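Local coordinates for protein FAD dependent oxidoreductase (Chelativorans sp. BNC1, PDB 6PXS) that oxidises iminodiacetate as an FAD-dependent oxidase of the DadA oxidoreductase family in an EDTA-degrading bacterium, at residues M1-A13 with P193-A205. Sequence-based numbering, arbitrary orientation.
Sequences MRVLIIGAGILGA and PIPADEIIVTAGA. With FAD (flavin-adenine dinucleotide), chain E.
With chi1 at 51°, Thr202 tucks its hydroxyl between its backbone N and carbonyl carbon, bringing OG1 within hydrogen-bonding distance of Gly7 O (2.6 Å) and Ile6 O (3.0 Å). CG2, anti to the carbonyl carbon, meets Leu11 CG. This ties the chain just past strand 198-201 to the glycine turn, a worked example, consistent with a Rossmann-type GxGxxG motif, of parallel strands presenting a dinucleotide site at their ends: Gly7 lies against the FAD ribose and Leu11 N makes a weak hydrogen bond to FAD O2P. Leu4 N donates a hydrogen bond to Glu198 O, Ile200 N to Leu4 O, and Ile6 N to Ile200 O. On one face, Ile6 CD1 reaches Ile199 CG2 (4.0 Å) and Val201 CG2; on the other, Val3 CG1 meets Ile200 CD1. The Asp197 carboxylate crosses Arg2 in a long salt bridge, NH2 to OD2 4.0 Å, their planes 44° apart. With an alanine here in place of the acid, the Arg2 guanidinium is likely to lose this mate and turn more freely. Glu198 instead pairs with Arg319. Strand 3-6 lies between 26-29 and 198-201; Cys186 of strand 183-187 covers Leu4, Ile6 and Ile199, while helix 336-352 touches Arg2, Leu11 and Glu198.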
loop_
_atom_site.group_PDB
_atom_site.type_symbol
_atom_site.label_atom_id
_atom_site.label_comp_id
_atom_site.label_asym_id
_atom_site.label_seq_id
_atom_site.Cartn_x
_atom_site.Cartn_y
_atom_site.Cartn_z
ATOM N N MET A 1 -9.086 38.326 8.668
ATOM C CA MET A 1 -8.047 37.624 9.475
ATOM C C MET A 1 -8.650 37.084 10.771
ATOM O O MET A 1 -7.970 36.992 11.792
ATOM C CB MET A 1 -6.874 38.565 9.790
ATOM C CG MET A 1 -7.171 40.049 9.617
ATOM S SD MET A 1 -6.006 41.083 10.532
ATOM C CE MET A 1 -5.275 42.051 9.213
ATOM N N ARG A 2 -9.928 36.706 10.722
ATOM C CA ARG A 2 -10.652 36.394 11.950
ATOM C C ARG A 2 -9.951 35.301 12.753
ATOM O O ARG A 2 -9.485 35.542 13.872
ATOM C CB ARG A 2 -12.095 35.997 11.623
ATOM C CG ARG A 2 -13.092 37.159 11.660
ATOM C CD ARG A 2 -13.151 37.804 13.042
ATOM N NE ARG A 2 -13.321 36.805 14.096
ATOM C CZ ARG A 2 -12.849 36.921 15.335
ATOM N NH1 ARG A 2 -13.063 35.951 16.214
ATOM N NH2 ARG A 2 -12.156 37.992 15.702
ATOM N N VAL A 3 -9.857 34.092 12.200
ATOM C CA VAL A 3 -9.350 32.946 12.948
ATOM C C VAL A 3 -8.432 32.116 12.064
ATOM O O VAL A 3 -8.711 31.903 10.879
ATOM C CB VAL A 3 -10.496 32.069 13.496
ATOM C CG1 VAL A 3 -9.950 31.045 14.479
ATOM C CG2 VAL A 3 -11.565 32.927 14.150
ATOM N N LEU A 4 -7.338 31.637 12.654
ATOM C CA LEU A 4 -6.392 30.739 12.004
ATOM C C LEU A 4 -6.267 29.491 12.865
ATOM O O LEU A 4 -5.933 29.585 14.051
ATOM C CB LEU A 4 -5.031 31.421 11.817
ATOM C CG LEU A 4 -3.899 30.641 11.139
ATOM C CD1 LEU A 4 -2.812 31.599 10.681
ATOM C CD2 LEU A 4 -3.304 29.586 12.061
ATOM N N ILE A 5 -6.534 28.331 12.272
ATOM C CA ILE A 5 -6.546 27.056 12.982
ATOM C C ILE A 5 -5.356 26.232 12.517
ATOM O O ILE A 5 -5.156 26.042 11.310
ATOM C CB ILE A 5 -7.864 26.297 12.752
ATOM C CG1 ILE A 5 -9.054 27.162 13.179
ATOM C CG2 ILE A 5 -7.863 24.981 13.521
ATOM C CD1 ILE A 5 -10.402 26.556 12.855
ATOM N N ILE A 6 -4.577 25.731 13.471
ATOM C CA ILE A 6 -3.386 24.934 13.197
ATOM C C ILE A 6 -3.695 23.497 13.589
ATOM O O ILE A 6 -3.836 23.181 14.776
ATOM C CB ILE A 6 -2.159 25.466 13.949
ATOM C CG1 ILE A 6 -1.835 26.886 13.474
ATOM C CG2 ILE A 6 -0.969 24.535 13.747
ATOM C CD1 ILE A 6 -0.760 27.581 14.281
ATOM N N GLY A 7 -3.793 22.622 12.591
ATOM C CA GLY A 7 -4.143 21.237 12.829
ATOM C C GLY A 7 -5.609 20.973 12.563
ATOM O O GLY A 7 -6.478 21.604 13.170
ATOM N N ALA A 8 -5.896 20.036 11.661
ATOM C CA ALA A 8 -7.271 19.760 11.263
ATOM C C ALA A 8 -7.664 18.330 11.594
ATOM O O ALA A 8 -8.256 17.632 10.761
ATOM C CB ALA A 8 -7.462 20.022 9.768
ATOM N N GLY A 9 -7.332 17.881 12.796
ATOM C CA GLY A 9 -7.850 16.629 13.298
ATOM C C GLY A 9 -9.299 16.773 13.695
ATOM O O GLY A 9 -9.999 17.706 13.290
ATOM N N ILE A 10 -9.756 15.833 14.519
ATOM C CA ILE A 10 -11.140 15.890 14.966
ATOM C C ILE A 10 -11.386 17.168 15.756
ATOM O O ILE A 10 -12.489 17.724 15.723
ATOM C CB ILE A 10 -11.496 14.639 15.793
ATOM C CG1 ILE A 10 -12.993 14.619 16.109
ATOM C CG2 ILE A 10 -10.700 14.604 17.089
ATOM C CD1 ILE A 10 -13.880 14.514 14.884
ATOM N N LEU A 11 -10.370 17.662 16.467
ATOM C CA LEU A 11 -10.567 18.830 17.317
ATOM C C LEU A 11 -10.498 20.119 16.507
ATOM O O LEU A 11 -11.388 20.972 16.607
ATOM C CB LEU A 11 -9.527 18.844 18.439
ATOM C CG LEU A 11 -9.706 19.925 19.510
ATOM C CD1 LEU A 11 -11.071 19.819 20.172
ATOM C CD2 LEU A 11 -8.602 19.831 20.550
ATOM N N GLY A 12 -9.450 20.282 15.703
ATOM C CA GLY A 12 -9.371 21.448 14.842
ATOM C C GLY A 12 -10.494 21.507 13.827
ATOM O O GLY A 12 -10.928 22.595 13.438
ATOM N N ALA A 13 -10.981 20.345 13.385
ATOM C CA ALA A 13 -12.075 20.325 12.420
ATOM C C ALA A 13 -13.394 20.713 13.076
ATOM O O ALA A 13 -14.204 21.432 12.479
ATOM C CB ALA A 13 -12.182 18.943 11.776
ATOM N N PRO A 193 4.934 36.441 8.924
ATOM C CA PRO A 193 3.703 36.162 9.671
ATOM C C PRO A 193 2.476 36.161 8.771
ATOM O O PRO A 193 2.466 36.723 7.674
ATOM C CB PRO A 193 3.641 37.298 10.702
ATOM C CG PRO A 193 4.513 38.372 10.151
ATOM C CD PRO A 193 5.595 37.672 9.392
ATOM N N ILE A 194 1.428 35.511 9.259
ATOM C CA ILE A 194 0.147 35.393 8.568
ATOM C C ILE A 194 -0.871 36.231 9.334
ATOM O O ILE A 194 -1.167 35.920 10.496
ATOM C CB ILE A 194 -0.312 33.929 8.468
ATOM C CG1 ILE A 194 0.747 33.093 7.743
ATOM C CG2 ILE A 194 -1.656 33.841 7.749
ATOM C CD1 ILE A 194 0.442 31.609 7.704
ATOM N N PRO A 195 -1.432 37.294 8.739
ATOM C CA PRO A 195 -2.400 38.121 9.475
ATOM C C PRO A 195 -3.556 37.313 10.042
ATOM O O PRO A 195 -4.257 36.613 9.305
ATOM C CB PRO A 195 -2.881 39.123 8.418
ATOM C CG PRO A 195 -1.766 39.200 7.437
ATOM C CD PRO A 195 -1.173 37.823 7.388
ATOM N N ALA A 196 -3.762 37.406 11.355
ATOM C CA ALA A 196 -4.826 36.661 12.016
ATOM C C ALA A 196 -5.156 37.334 13.340
ATOM O O ALA A 196 -4.255 37.606 14.139
ATOM C CB ALA A 196 -4.418 35.201 12.243
ATOM N N ASP A 197 -6.446 37.602 13.564
ATOM C CA ASP A 197 -6.873 38.180 14.834
ATOM C C ASP A 197 -6.723 37.178 15.972
ATOM O O ASP A 197 -6.320 37.545 17.082
ATOM C CB ASP A 197 -8.326 38.651 14.738
ATOM C CG ASP A 197 -8.550 39.640 13.609
ATOM O OD1 ASP A 197 -7.590 40.343 13.229
ATOM O OD2 ASP A 197 -9.689 39.716 13.102
ATOM N N GLU A 198 -7.043 35.913 15.712
ATOM C CA GLU A 198 -7.023 34.870 16.726
ATOM C C GLU A 198 -6.436 33.601 16.132
ATOM O O GLU A 198 -6.699 33.268 14.973
ATOM C CB GLU A 198 -8.433 34.591 17.260
ATOM C CG GLU A 198 -9.032 35.736 18.060
ATOM C CD GLU A 198 -8.413 35.870 19.436
ATOM O OE1 GLU A 198 -7.657 34.962 19.840
ATOM O OE2 GLU A 198 -8.688 36.882 20.117
ATOM N N ILE A 199 -5.642 32.893 16.932
ATOM C CA ILE A 199 -5.018 31.642 16.525
ATOM C C ILE A 199 -5.509 30.534 17.445
ATOM O O ILE A 199 -5.593 30.716 18.664
ATOM C CB ILE A 199 -3.478 31.733 16.561
ATOM C CG1 ILE A 199 -2.988 32.827 15.608
ATOM C CG2 ILE A 199 -2.859 30.386 16.198
ATOM C CD1 ILE A 199 -1.508 33.134 15.734
ATOM N N ILE A 200 -5.834 29.387 16.853
ATOM C CA ILE A 200 -6.191 28.181 17.589
ATOM C C ILE A 200 -5.198 27.095 17.204
ATOM O O ILE A 200 -5.002 26.822 16.014
ATOM C CB ILE A 200 -7.633 27.729 17.292
ATOM C CG1 ILE A 200 -8.626 28.823 17.686
ATOM C CG2 ILE A 200 -7.948 26.438 18.035
ATOM C CD1 ILE A 200 -10.066 28.483 17.360
ATOM N N VAL A 201 -4.578 26.480 18.203
ATOM C CA VAL A 201 -3.577 25.444 17.989
ATOM C C VAL A 201 -4.198 24.122 18.422
ATOM O O VAL A 201 -4.299 23.824 19.618
ATOM C CB VAL A 201 -2.277 25.734 18.745
ATOM C CG1 VAL A 201 -1.279 24.604 18.534
ATOM C CG2 VAL A 201 -1.691 27.057 18.284
ATOM N N THR A 202 -4.615 23.327 17.439
ATOM C CA THR A 202 -5.134 21.981 17.646
ATOM C C THR A 202 -4.193 20.959 17.018
ATOM O O THR A 202 -4.617 20.021 16.341
ATOM C CB THR A 202 -6.538 21.849 17.067
ATOM O OG1 THR A 202 -6.543 22.319 15.714
ATOM C CG2 THR A 202 -7.533 22.654 17.890
ATOM N N ALA A 203 -2.896 21.155 17.235
ATOM C CA ALA A 203 -1.846 20.360 16.618
ATOM C C ALA A 203 -1.683 18.982 17.248
ATOM O O ALA A 203 -0.748 18.260 16.884
ATOM C CB ALA A 203 -0.523 21.123 16.692
ATOM N N GLY A 204 -2.559 18.598 18.171
ATOM C CA GLY A 204 -2.451 17.271 18.748
ATOM C C GLY A 204 -1.095 17.048 19.387
ATOM O O GLY A 204 -0.567 17.905 20.104
ATOM N N ALA A 205 -0.512 15.878 19.109
ATOM C CA ALA A 205 0.738 15.498 19.759
ATOM C C ALA A 205 1.882 16.426 19.378
ATOM O O ALA A 205 2.812 16.622 20.171
ATOM C CB ALA A 205 1.093 14.055 19.406
HETATM P PA FAD E . -4.728 14.884 15.458
HETATM O O1A FAD E . -3.431 14.167 15.406
HETATM O O2A FAD E . -5.899 14.108 14.849
HETATM O O5B FAD E . -4.638 16.301 14.791
HETATM C C5B FAD E . -3.387 17.015 14.712
HETATM C C4B FAD E . -3.258 17.607 13.332
HETATM O O4B FAD E . -2.468 18.818 13.396
HETATM C C3B FAD E . -2.568 16.701 12.311
HETATM O O3B FAD E . -3.217 16.789 11.049
HETATM C C2B FAD E . -1.149 17.269 12.258
HETATM O O2B FAD E . -0.508 17.010 11.014
HETATM C C1B FAD E . -1.442 18.755 12.430
HETATM N N9A FAD E . -0.310 19.547 12.898
HETATM C C8A FAD E . 0.426 19.354 14.037
HETATM N N7A FAD E . 1.394 20.225 14.200
HETATM C C5A FAD E . 1.286 21.047 13.088
HETATM C C6A FAD E . 2.020 22.171 12.663
HETATM N N6A FAD E . 3.055 22.682 13.336
HETATM N N1A FAD E . 1.651 22.759 11.504
HETATM C C2A FAD E . 0.619 22.255 10.822
HETATM N N3A FAD E . -0.144 21.203 11.127
HETATM C C4A FAD E . 0.242 20.640 12.277
HETATM N N1 FAD E . -10.882 8.226 20.920
HETATM C C2 FAD E . -12.158 7.858 21.236
HETATM O O2 FAD E . -12.968 8.666 21.704
HETATM N N3 FAD E . -12.570 6.554 21.027
HETATM C C4 FAD E . -11.795 5.534 20.514
HETATM O O4 FAD E . -12.271 4.408 20.375
HETATM C C4X FAD E . -10.440 5.933 20.185
HETATM N N5 FAD E . -9.638 5.030 19.695
HETATM C C5X FAD E . -8.343 5.411 19.379
HETATM C C6 FAD E . -7.474 4.456 18.854
HETATM C C7 FAD E . -6.165 4.788 18.516
HETATM C C7M FAD E . -5.255 3.730 17.951
HETATM C C8 FAD E . -5.709 6.100 18.714
HETATM C C8M FAD E . -4.297 6.490 18.361
HETATM C C9 FAD E . -6.576 7.055 19.237
HETATM C C9A FAD E . -7.885 6.722 19.571
HETATM N N10 FAD E . -8.787 7.669 20.100
HETATM C C10 FAD E . -10.074 7.305 20.424
HETATM C "C1'" FAD E . -8.364 9.058 20.340
HETATM C "C2'" FAD E . -8.555 9.966 19.126
HETATM O "O2'" FAD E . -8.215 9.270 17.927
HETATM C "C3'" FAD E . -7.648 11.188 19.271
HETATM O "O3'" FAD E . -7.687 11.642 20.619
HETATM C "C4'" FAD E . -8.013 12.360 18.361
HETATM O "O4'" FAD E . -8.000 11.917 17.004
HETATM C "C5'" FAD E . -7.059 13.522 18.541
HETATM O "O5'" FAD E . -7.388 14.559 17.594
HETATM P P FAD E . -6.484 15.838 17.448
HETATM O O1P FAD E . -6.250 16.441 18.837
HETATM O O2P FAD E . -7.011 16.780 16.427
HETATM O O3P FAD E . -5.102 15.221 16.961
#